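Local coordinates for crystal protein (Bacillus thuringiensis serovar dakota, PDB 2ZTB) that probably kills recognised cancer cells by forming pores in their membranes, as a proteolytically activated toxin of the aerolysin-type beta-pore-forming kind, at residues Arg73-Asn78 with Ala179-Asp184; Lys130-Gly135 with Val230-Ser235; Thr163-Ser168 with Gln243-Leu248; Gln85-Asn90 with Gln167-Ile172. All coordinates share one frame; numbering follows the deposited sequence.

Interaction 1. Residues Arg73-Asn78 with Ala179-Asp184; sequences RPTDIN and AKESAD
Two long strands of the elongated beta-rich body of this aerolysin-type toxin run antiparallel here, paired directly at D76 and K180 and bridged by a water near P74 and S182. At A179 the pairing is of the non-hydrogen-bonded kind, with I77 opposite, and the methyl of A179 shares a sheet face with the I77 side chain. K180 follows as a hydrogen-bonded pair with D76: K180 N gives a nearly straight bond of 2.8 Å to D76 O, and D76 N returns one of 3.0 Å to K180 O, both in the plane of the accepting carbonyl. K180 O also lies near the CA of T75. E181 and T75 lie side by side, CG of E181 3.7 Å from OG1 of T75, and a water links that hydroxyl to E181 OE2. The E181 carboxylate is also held by backbone N atoms of the underlying hairpin, that of G135 at OE1 and that of I134 at OE2. At S182 another water bridges the two backbones, donating hydrogen bonds to K180 O and P74 O and accepting one from S182 OG, which occupies the crowded position between N and C (chi1 65°). S182 O receives R73 N at 3.0 Å, from 31° above the carbonyl plane. A183 points away, onto K130. D184 closes the contact obliquely: its OD1 is held by T229 OG1, while OD2 sits 3.3 Å from R73 CD and 4.2 Å from R73 NH1, beyond salt-bridge range.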
# COMPACT_ATOMS: atom_id res chain seq x y z
N ARG A 73 11.87 -8.30 -0.23
CA ARG A 73 11.51 -9.69 -0.47
C ARG A 73 12.40 -10.23 -1.57
O ARG A 73 12.87 -9.46 -2.40
CB ARG A 73 10.04 -9.77 -0.91
CG ARG A 73 9.06 -9.34 0.15
CD ARG A 73 8.64 -10.51 1.03
NE ARG A 73 9.76 -11.41 1.35
CZ ARG A 73 9.72 -12.39 2.25
NH1 ARG A 73 8.61 -12.62 2.94
NH2 ARG A 73 10.80 -13.15 2.45
N PRO A 74 12.66 -11.56 -1.59
CA PRO A 74 13.44 -12.11 -2.71
C PRO A 74 12.80 -11.77 -4.05
O PRO A 74 11.58 -11.81 -4.18
CB PRO A 74 13.41 -13.62 -2.47
CG PRO A 74 13.23 -13.75 -0.99
CD PRO A 74 12.30 -12.61 -0.61
N THR A 75 13.65 -11.41 -5.02
CA THR A 75 13.24 -11.07 -6.38
C THR A 75 12.95 -12.35 -7.18
O THR A 75 13.78 -13.27 -7.20
CB THR A 75 14.36 -10.27 -7.09
OG1 THR A 75 14.47 -8.96 -6.52
CG2 THR A 75 14.14 -10.16 -8.62
N ASP A 76 11.79 -12.41 -7.84
CA ASP A 76 11.48 -13.56 -8.69
C ASP A 76 11.74 -13.24 -10.15
O ASP A 76 11.22 -12.26 -10.69
CB ASP A 76 10.05 -14.08 -8.44
CG ASP A 76 9.93 -14.89 -7.13
OD1 ASP A 76 10.75 -15.83 -6.93
OD2 ASP A 76 9.03 -14.60 -6.31
N ILE A 77 12.56 -14.08 -10.79
CA ILE A 77 12.97 -13.85 -12.17
C ILE A 77 12.44 -14.94 -13.12
O ILE A 77 12.84 -16.11 -13.04
CB ILE A 77 14.52 -13.71 -12.29
CG1 ILE A 77 15.02 -12.50 -11.48
CG2 ILE A 77 14.95 -13.61 -13.76
CD1 ILE A 77 16.51 -12.48 -11.20
N ASN A 78 11.52 -14.52 -13.99
CA ASN A 78 11.03 -15.32 -15.12
C ASN A 78 12.09 -15.30 -16.23
O ASN A 78 12.18 -14.32 -16.97
CB ASN A 78 9.69 -14.73 -15.60
CG ASN A 78 9.03 -15.53 -16.73
OD1 ASN A 78 9.67 -16.33 -17.43
ND2 ASN A 78 7.73 -15.30 -16.92
N ALA A 179 11.54 -9.42 -14.06
CA ALA A 179 11.80 -9.32 -12.63
C ALA A 179 10.54 -8.87 -11.91
O ALA A 179 9.98 -7.82 -12.23
CB ALA A 179 12.94 -8.35 -12.35
N LYS A 180 10.08 -9.69 -10.96
CA LYS A 180 9.10 -9.24 -9.99
C LYS A 180 9.88 -8.88 -8.73
O LYS A 180 10.38 -9.75 -8.00
CB LYS A 180 8.03 -10.31 -9.70
CG LYS A 180 7.07 -9.89 -8.57
CD LYS A 180 6.60 -11.09 -7.71
CE LYS A 180 6.25 -10.61 -6.30
NZ LYS A 180 5.37 -11.57 -5.53
N GLU A 181 10.00 -7.58 -8.50
CA GLU A 181 10.69 -7.08 -7.32
C GLU A 181 9.67 -6.56 -6.33
O GLU A 181 8.63 -6.00 -6.72
CB GLU A 181 11.66 -5.97 -7.70
CG GLU A 181 12.81 -6.42 -8.60
CD GLU A 181 13.66 -5.25 -9.02
OE1 GLU A 181 13.15 -4.42 -9.79
OE2 GLU A 181 14.82 -5.15 -8.57
N SER A 182 9.94 -6.78 -5.05
CA SER A 182 9.04 -6.27 -4.03
C SER A 182 9.68 -6.04 -2.68
O SER A 182 10.73 -6.59 -2.37
CB SER A 182 7.79 -7.15 -3.89
OG SER A 182 8.16 -8.43 -3.42
N ALA A 183 9.02 -5.20 -1.89
CA ALA A 183 9.38 -4.97 -0.51
C ALA A 183 8.10 -4.89 0.30
O ALA A 183 7.15 -4.22 -0.09
CB ALA A 183 10.18 -3.68 -0.38
N ASP A 184 8.08 -5.60 1.43
CA ASP A 184 7.05 -5.37 2.45
C ASP A 184 7.38 -4.13 3.26
O ASP A 184 8.55 -3.78 3.44
CB ASP A 184 6.93 -6.57 3.39
CG ASP A 184 6.35 -7.79 2.71
OD1 ASP A 184 5.58 -7.62 1.75
OD2 ASP A 184 6.68 -8.91 3.13
O HOH W 1 9.67 -10.16 -5.09
O HOH W 2 16.02 -7.21 -7.64

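Interaction 2. Residues Lys130-Gly135 with Val230-Ser235; sequences KVFEIG and VTNVSS
The beta-hairpin of strands 126-132 and 136-142 packs here against a strand of the main sheet; such a hairpin lying along the sheet is consistent with the membrane-inserting hairpin of aerolysin-type toxins. Strand 130-132 passes over strand 230-235 at 9.1 Å between axes and an angle of 32°, so side chains rather than backbone bonds join them. The tight part is built on F132. Its ring dips between V230 and N232: CZ meets V230 O edge-on, near the ring plane, at 3.3 Å, CD1 reaches N232 CB at 3.6 Å, and CE1 touches V230 CG2 at 4.1 Å. K130 CG covers one ring face, offset toward the rim, and K130 CB meets V230 CG1, while the lysine end turns off to N72. V138 of the partner hairpin strand adds further apolar cover. Toward the turn the contact loosens and becomes polar. I134 CG2 merely grazes S234 OG, near a lutetium ion that touches E133. G135, having no side chain, lets the N232 amide come close, ND2 3.5 Å from its CA, with N232 OD1 held by S110 OG. A water donates to G135 O at 2.8 Å and accepts a weak bond of 3.4 Å from N232 ND2.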
# COMPACT_ATOMS: atom_id res chain seq x y z
N LYS A 130 10.29 3.47 -2.87
CA LYS A 130 11.24 2.37 -2.85
C LYS A 130 12.12 2.39 -4.10
O LYS A 130 11.61 2.49 -5.22
CB LYS A 130 10.49 1.03 -2.71
CG LYS A 130 11.34 -0.23 -2.90
CD LYS A 130 12.24 -0.49 -1.71
CE LYS A 130 13.32 -1.49 -2.09
NZ LYS A 130 14.05 -1.97 -0.88
N VAL A 131 13.43 2.30 -3.91
CA VAL A 131 14.35 2.13 -5.04
C VAL A 131 14.67 0.65 -5.27
O VAL A 131 15.29 -0.01 -4.43
CB VAL A 131 15.66 2.96 -4.91
CG1 VAL A 131 16.60 2.68 -6.09
CG2 VAL A 131 15.37 4.46 -4.79
N PHE A 132 14.22 0.14 -6.41
CA PHE A 132 14.47 -1.24 -6.79
C PHE A 132 15.73 -1.34 -7.66
O PHE A 132 15.97 -0.50 -8.52
CB PHE A 132 13.26 -1.80 -7.54
CG PHE A 132 12.05 -2.05 -6.67
CD1 PHE A 132 10.88 -1.32 -6.86
CD2 PHE A 132 12.08 -3.03 -5.68
CE1 PHE A 132 9.74 -1.55 -6.08
CE2 PHE A 132 10.95 -3.27 -4.89
CZ PHE A 132 9.78 -2.53 -5.09
N GLU A 133 16.52 -2.39 -7.42
CA GLU A 133 17.75 -2.62 -8.16
C GLU A 133 17.53 -2.62 -9.67
O GLU A 133 18.21 -1.88 -10.41
CB GLU A 133 18.41 -3.93 -7.73
CG GLU A 133 19.61 -4.32 -8.57
CD GLU A 133 20.24 -5.63 -8.12
OE1 GLU A 133 20.16 -5.93 -6.89
OE2 GLU A 133 20.80 -6.34 -8.98
N ILE A 134 16.59 -3.44 -10.12
CA ILE A 134 16.28 -3.59 -11.54
C ILE A 134 15.27 -2.54 -12.02
O ILE A 134 15.53 -1.82 -12.99
CB ILE A 134 15.80 -5.05 -11.87
CG1 ILE A 134 16.91 -6.06 -11.55
CG2 ILE A 134 15.32 -5.16 -13.34
CD1 ILE A 134 16.47 -7.50 -11.50
N GLY A 135 14.15 -2.42 -11.31
CA GLY A 135 13.08 -1.53 -11.72
C GLY A 135 13.29 -0.04 -11.50
O GLY A 135 12.63 0.77 -12.15
N VAL A 230 5.11 -3.11 -1.76
CA VAL A 230 5.38 -2.36 -2.99
C VAL A 230 6.08 -3.30 -3.98
O VAL A 230 7.13 -3.86 -3.66
CB VAL A 230 6.12 -1.02 -2.71
CG1 VAL A 230 7.38 -1.23 -1.89
CG2 VAL A 230 6.42 -0.27 -4.01
N THR A 231 5.42 -3.53 -5.12
CA THR A 231 5.90 -4.41 -6.18
C THR A 231 6.22 -3.63 -7.48
O THR A 231 5.63 -2.57 -7.75
CB THR A 231 4.91 -5.52 -6.47
OG1 THR A 231 4.68 -6.28 -5.28
CG2 THR A 231 5.43 -6.48 -7.53
N ASN A 232 7.20 -4.12 -8.23
CA ASN A 232 7.55 -3.60 -9.55
C ASN A 232 7.79 -4.80 -10.45
O ASN A 232 8.49 -5.73 -10.05
CB ASN A 232 8.76 -2.65 -9.48
CG ASN A 232 8.97 -1.85 -10.79
OD1 ASN A 232 8.50 -0.73 -10.93
ND2 ASN A 232 9.68 -2.45 -11.74
N VAL A 233 7.13 -4.81 -11.61
CA VAL A 233 7.36 -5.85 -12.63
C VAL A 233 7.94 -5.18 -13.88
O VAL A 233 7.36 -4.24 -14.44
CB VAL A 233 6.09 -6.72 -12.93
CG1 VAL A 233 6.41 -7.88 -13.89
CG2 VAL A 233 5.52 -7.31 -11.63
N SER A 234 9.15 -5.60 -14.26
CA SER A 234 9.83 -5.02 -15.43
C SER A 234 10.62 -6.08 -16.19
O SER A 234 10.91 -7.17 -15.67
CB SER A 234 10.71 -3.84 -15.03
OG SER A 234 11.77 -4.24 -14.17
N SER A 235 10.93 -5.76 -17.44
CA SER A 235 11.68 -6.67 -18.29
C SER A 235 13.11 -6.15 -18.37
O SER A 235 13.34 -4.94 -18.26
CB SER A 235 11.05 -6.78 -19.67
OG SER A 235 11.09 -5.53 -20.32
O HOH W 3 10.61 -0.09 -13.93

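Interaction 3. Residues Thr163-Ser168 with Gln243-Leu248; sequences TVPAQS and QPARSL
P165 and A245 touch first: CG and CD of the P165 ring press on the A245 methyl, with CG 3.3 Å from CB. One residue further along the C-terminal segment, R246 O approaches S168 CB at 3.1 Å, a tight fit between a carbonyl and a carbon rather than a polar bond. The third point of contact is the end of the modelled chain. L248 N donates to Q167 O over a long 3.3 Å; the bond is fairly straight, 161° at the hydrogen, but the donor stands 27° above the carbonyl plane. L248 CG, anti to its own carbonyl carbon, then carries the branched end across the Q167-S168 peptide, with CG 3.7 Å from S168 N and CD1 3.8 Å from Q167 C. S168 and S247 are thereby set opposite each other as an antiparallel non-hydrogen-bonded pair, CA to CA 4.4 Å, their side chains diverging. The next shell fixes both segments. R246 and Q243 bond through their backbones to R169 and T171, so the C-terminal segment follows the edge of strand 168-199. R170 reaches across with its guanidinium, NH1 to T163 O and NE to Q243 O, tying together the approaches to the contact, and A245 also rests on R170. N90 ND2 holds V164 O just before the turn, and F96 pairs with V164 through the backbone. At this far tip of the elongated molecule the last modelled residues flank the connection from strand 147-164 to strand 168-199, consistent with the beta-sandwich distal domain of aerolysin-type toxins.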
# COMPACT_ATOMS: atom_id res chain seq x y z
N THR A 163 21.46 -14.83 -42.50
CA THR A 163 21.51 -15.58 -43.75
C THR A 163 20.49 -16.71 -43.67
O THR A 163 20.49 -17.49 -42.71
CB THR A 163 22.91 -16.17 -44.02
OG1 THR A 163 23.89 -15.13 -43.96
CG2 THR A 163 22.97 -16.86 -45.40
N VAL A 164 19.61 -16.78 -44.66
CA VAL A 164 18.68 -17.90 -44.74
C VAL A 164 19.00 -18.75 -45.97
O VAL A 164 18.98 -18.24 -47.11
CB VAL A 164 17.16 -17.48 -44.57
CG1 VAL A 164 16.78 -16.34 -45.49
CG2 VAL A 164 16.22 -18.68 -44.75
N PRO A 165 19.39 -20.02 -45.74
CA PRO A 165 19.76 -20.96 -46.81
C PRO A 165 18.65 -21.18 -47.85
O PRO A 165 17.50 -20.75 -47.64
CB PRO A 165 20.08 -22.26 -46.06
CG PRO A 165 19.62 -22.08 -44.68
CD PRO A 165 19.55 -20.62 -44.40
N ALA A 166 19.02 -21.87 -48.93
CA ALA A 166 18.22 -22.02 -50.14
C ALA A 166 16.71 -22.19 -49.94
O ALA A 166 15.95 -21.26 -50.20
CB ALA A 166 18.79 -23.16 -51.01
N GLN A 167 16.29 -23.35 -49.46
CA GLN A 167 14.85 -23.67 -49.41
C GLN A 167 14.41 -23.85 -47.99
O GLN A 167 14.11 -24.96 -47.55
CB GLN A 167 14.52 -24.92 -50.24
CG GLN A 167 14.52 -24.70 -51.75
CD GLN A 167 13.46 -23.71 -52.23
OE1 GLN A 167 13.70 -22.94 -53.16
NE2 GLN A 167 12.28 -23.74 -51.61
N SER A 168 14.36 -22.73 -47.26
CA SER A 168 14.17 -22.77 -45.82
C SER A 168 13.58 -21.49 -45.25
O SER A 168 13.51 -20.45 -45.90
CB SER A 168 15.50 -23.08 -45.14
OG SER A 168 16.56 -22.36 -45.75
N GLN A 243 17.38 -18.69 -34.53
CA GLN A 243 17.33 -20.16 -34.52
C GLN A 243 17.83 -20.79 -35.82
O GLN A 243 17.85 -20.13 -36.86
CB GLN A 243 15.93 -20.64 -34.14
CG GLN A 243 15.70 -20.61 -32.64
CD GLN A 243 14.25 -20.45 -32.28
OE1 GLN A 243 13.91 -20.16 -31.12
NE2 GLN A 243 13.36 -20.63 -33.27
N PRO A 244 18.28 -22.07 -35.76
CA PRO A 244 18.80 -22.71 -36.97
C PRO A 244 17.76 -22.71 -38.08
O PRO A 244 16.57 -22.88 -37.81
CB PRO A 244 19.10 -24.14 -36.52
CG PRO A 244 19.25 -24.07 -35.05
CD PRO A 244 18.34 -22.97 -34.59
N ALA A 245 18.21 -22.49 -39.31
CA ALA A 245 17.35 -22.61 -40.49
C ALA A 245 16.73 -24.00 -40.55
O ALA A 245 17.41 -25.01 -40.37
CB ALA A 245 18.13 -22.34 -41.74
N ARG A 246 15.42 -24.02 -40.77
CA ARG A 246 14.68 -25.26 -40.94
C ARG A 246 14.14 -25.38 -42.37
O ARG A 246 13.71 -24.39 -42.96
CB ARG A 246 13.57 -25.38 -39.88
CG ARG A 246 14.06 -25.90 -38.51
CD ARG A 246 15.14 -27.01 -38.66
NE ARG A 246 14.68 -28.18 -39.43
CZ ARG A 246 15.47 -28.98 -40.16
NH1 ARG A 246 16.77 -28.76 -40.25
NH2 ARG A 246 14.94 -30.01 -40.80
N SER A 247 14.19 -26.59 -42.92
CA SER A 247 13.72 -26.84 -44.29
C SER A 247 12.20 -26.61 -44.39
O SER A 247 11.45 -26.95 -43.47
CB SER A 247 14.09 -28.25 -44.75
OG SER A 247 13.95 -28.37 -46.16
N LEU A 248 11.78 -26.04 -45.52
CA LEU A 248 10.40 -25.61 -45.74
C LEU A 248 9.35 -26.71 -45.56
O LEU A 248 8.57 -26.69 -44.60
CB LEU A 248 10.25 -24.96 -47.12
CG LEU A 248 10.72 -23.50 -47.22
CD1 LEU A 248 10.76 -23.02 -48.66
CD2 LEU A 248 9.85 -22.57 -46.38

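Interaction 4. Residues Gln85-Asn90 with Gln167-Ile172; sequences QDTLTN and QSRRTI. With EDO (1,2-ethanediol), chain G.
An antiparallel beta ladder, consistent with the beta-sandwich distal domain of aerolysin-type toxins, joins strand 85-90 to strand 168-172, their axes 4.5 Å apart and their directions at 161°. D86 and I172 form the best-made rung: D86 N to I172 O and, at 2.8 Å, I172 N to D86 O, both nearly along the C=O axis. L88 and R170 pair next, R170 N bonding L88 O in the carbonyl plane, whereas L88 N stands above the plane of R170 O. N90 N adds a bond of 2.8 Å to S168 O; the return bond from S168 N to N90 O is weak. The two faces differ in character. On one, which also carries D86 and N90, L88 and I172 form an apolar patch with V160 and V162 of strand 147-164, L88 CD1 lying 3.9 Å from I172 CD1. On the other, T87, T89, R169 and T171 make a polar surface. There T87 and T171 both set OG1 anti to the carbonyl carbon, bringing the hydroxyls together in a hydrogen bond of 3.2 Å, and T87 CG2 lies alongside R169 CB at 3.8 Å. At the D86 end of the ladder sits a 1,2-ethanediol, probably from the crystallisation liquor; T103 N is one of its hydrogen-bond partners, and its O1 donates to D86 OD2 at 2.8 Å.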
# COMPACT_ATOMS: atom_id res chain seq x y z
N GLN A 85 8.68 -12.14 -32.31
CA GLN A 85 9.11 -13.26 -33.11
C GLN A 85 8.76 -13.04 -34.58
O GLN A 85 7.63 -12.71 -34.92
CB GLN A 85 8.48 -14.55 -32.60
CG GLN A 85 9.10 -15.79 -33.21
CD GLN A 85 8.43 -17.06 -32.77
OE1 GLN A 85 7.84 -17.76 -33.58
NE2 GLN A 85 8.54 -17.39 -31.50
N ASP A 86 9.76 -13.23 -35.44
CA ASP A 86 9.63 -13.02 -36.87
C ASP A 86 10.30 -14.16 -37.61
O ASP A 86 11.35 -14.67 -37.20
CB ASP A 86 10.23 -11.67 -37.28
CG ASP A 86 9.37 -10.49 -36.83
OD1 ASP A 86 8.27 -10.28 -37.40
OD2 ASP A 86 9.78 -9.76 -35.90
N THR A 87 9.69 -14.58 -38.71
CA THR A 87 10.23 -15.65 -39.52
C THR A 87 10.54 -15.12 -40.90
O THR A 87 9.71 -14.45 -41.51
CB THR A 87 9.25 -16.84 -39.58
OG1 THR A 87 9.03 -17.32 -38.25
CG2 THR A 87 9.79 -17.97 -40.45
N LEU A 88 11.76 -15.39 -41.37
CA LEU A 88 12.17 -15.08 -42.74
C LEU A 88 12.07 -16.33 -43.61
O LEU A 88 12.65 -17.37 -43.29
CB LEU A 88 13.61 -14.53 -42.77
CG LEU A 88 13.91 -13.18 -42.10
CD1 LEU A 88 15.41 -12.91 -42.05
CD2 LEU A 88 13.18 -12.03 -42.82
N THR A 89 11.34 -16.23 -44.72
CA THR A 89 11.19 -17.35 -45.63
C THR A 89 11.98 -17.12 -46.92
O THR A 89 11.87 -16.05 -47.54
CB THR A 89 9.70 -17.66 -45.93
OG1 THR A 89 9.01 -17.91 -44.69
CG2 THR A 89 9.55 -18.90 -46.82
N ASN A 90 12.79 -18.10 -47.29
CA ASN A 90 13.55 -18.08 -48.55
C ASN A 90 12.96 -19.06 -49.55
O ASN A 90 13.18 -20.28 -49.45
CB ASN A 90 15.04 -18.37 -48.31
CG ASN A 90 15.91 -18.00 -49.50
OD1 ASN A 90 15.41 -17.58 -50.55
ND2 ASN A 90 17.23 -18.15 -49.34
N GLN A 167 16.29 -23.35 -49.46
CA GLN A 167 14.85 -23.67 -49.41
C GLN A 167 14.41 -23.85 -47.99
O GLN A 167 14.11 -24.96 -47.55
CB GLN A 167 14.52 -24.92 -50.24
CG GLN A 167 14.52 -24.70 -51.75
CD GLN A 167 13.46 -23.71 -52.23
OE1 GLN A 167 13.70 -22.94 -53.16
NE2 GLN A 167 12.28 -23.74 -51.61
N SER A 168 14.36 -22.73 -47.26
CA SER A 168 14.17 -22.77 -45.82
C SER A 168 13.58 -21.49 -45.25
O SER A 168 13.51 -20.45 -45.90
CB SER A 168 15.50 -23.08 -45.14
OG SER A 168 16.56 -22.36 -45.75
N ARG A 169 13.14 -21.61 -44.00
CA ARG A 169 12.74 -20.48 -43.19
C ARG A 169 13.67 -20.40 -41.98
O ARG A 169 14.30 -21.39 -41.61
CB ARG A 169 11.28 -20.62 -42.74
CG ARG A 169 10.97 -21.95 -42.09
CD ARG A 169 9.48 -22.27 -42.14
NE ARG A 169 9.20 -23.62 -41.65
CZ ARG A 169 9.24 -23.98 -40.37
NH1 ARG A 169 9.57 -23.10 -39.42
NH2 ARG A 169 8.96 -25.23 -40.03
N ARG A 170 13.73 -19.22 -41.38
CA ARG A 170 14.57 -18.99 -40.22
C ARG A 170 13.88 -18.02 -39.27
O ARG A 170 13.54 -16.90 -39.66
CB ARG A 170 15.94 -18.45 -40.66
CG ARG A 170 17.02 -18.64 -39.63
CD ARG A 170 18.43 -18.65 -40.23
NE ARG A 170 19.38 -18.90 -39.15
CZ ARG A 170 20.69 -18.65 -39.20
NH1 ARG A 170 21.25 -18.12 -40.28
NH2 ARG A 170 21.43 -18.93 -38.13
N THR A 171 13.68 -18.46 -38.03
CA THR A 171 12.99 -17.67 -37.00
C THR A 171 13.96 -16.85 -36.13
O THR A 171 15.04 -17.33 -35.74
CB THR A 171 12.11 -18.58 -36.09
OG1 THR A 171 11.15 -19.27 -36.89
CG2 THR A 171 11.36 -17.78 -35.07
N ILE A 172 13.57 -15.61 -35.87
CA ILE A 172 14.31 -14.69 -35.00
C ILE A 172 13.38 -14.26 -33.86
O ILE A 172 12.23 -13.90 -34.10
CB ILE A 172 14.79 -13.43 -35.77
CG1 ILE A 172 15.74 -13.82 -36.92
CG2 ILE A 172 15.47 -12.42 -34.84
CD1 ILE A 172 15.07 -13.84 -38.28
C1 EDO G . 8.05 -6.50 -35.74
O1 EDO G . 8.95 -7.27 -34.94
C2 EDO G . 6.61 -6.92 -35.42
O2 EDO G . 5.67 -5.94 -35.87

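In the fold
From the N terminus, strand 61-90 supplies first 73-78 and then 85-90; both pair with strand 168-199, which returns in the opposite direction, so interaction 4 closes a loop contained within that of interaction 1. The hairpin residues 130-135 leave that loop to meet 230-235 in interaction 2, which crosses interactions 1 and 4. Interaction 3 begins on the segment 163-168, where interaction 4 ends, shares Q167 and S168 with it, and crosses interactions 1 and 2. The contacts form two clusters. Interactions 1 and 2 meet at E181, binding hairpin and sheet; interactions 3 and 4, centres 7 Å apart, join the strand ends and the last modelled residues at the distal tip.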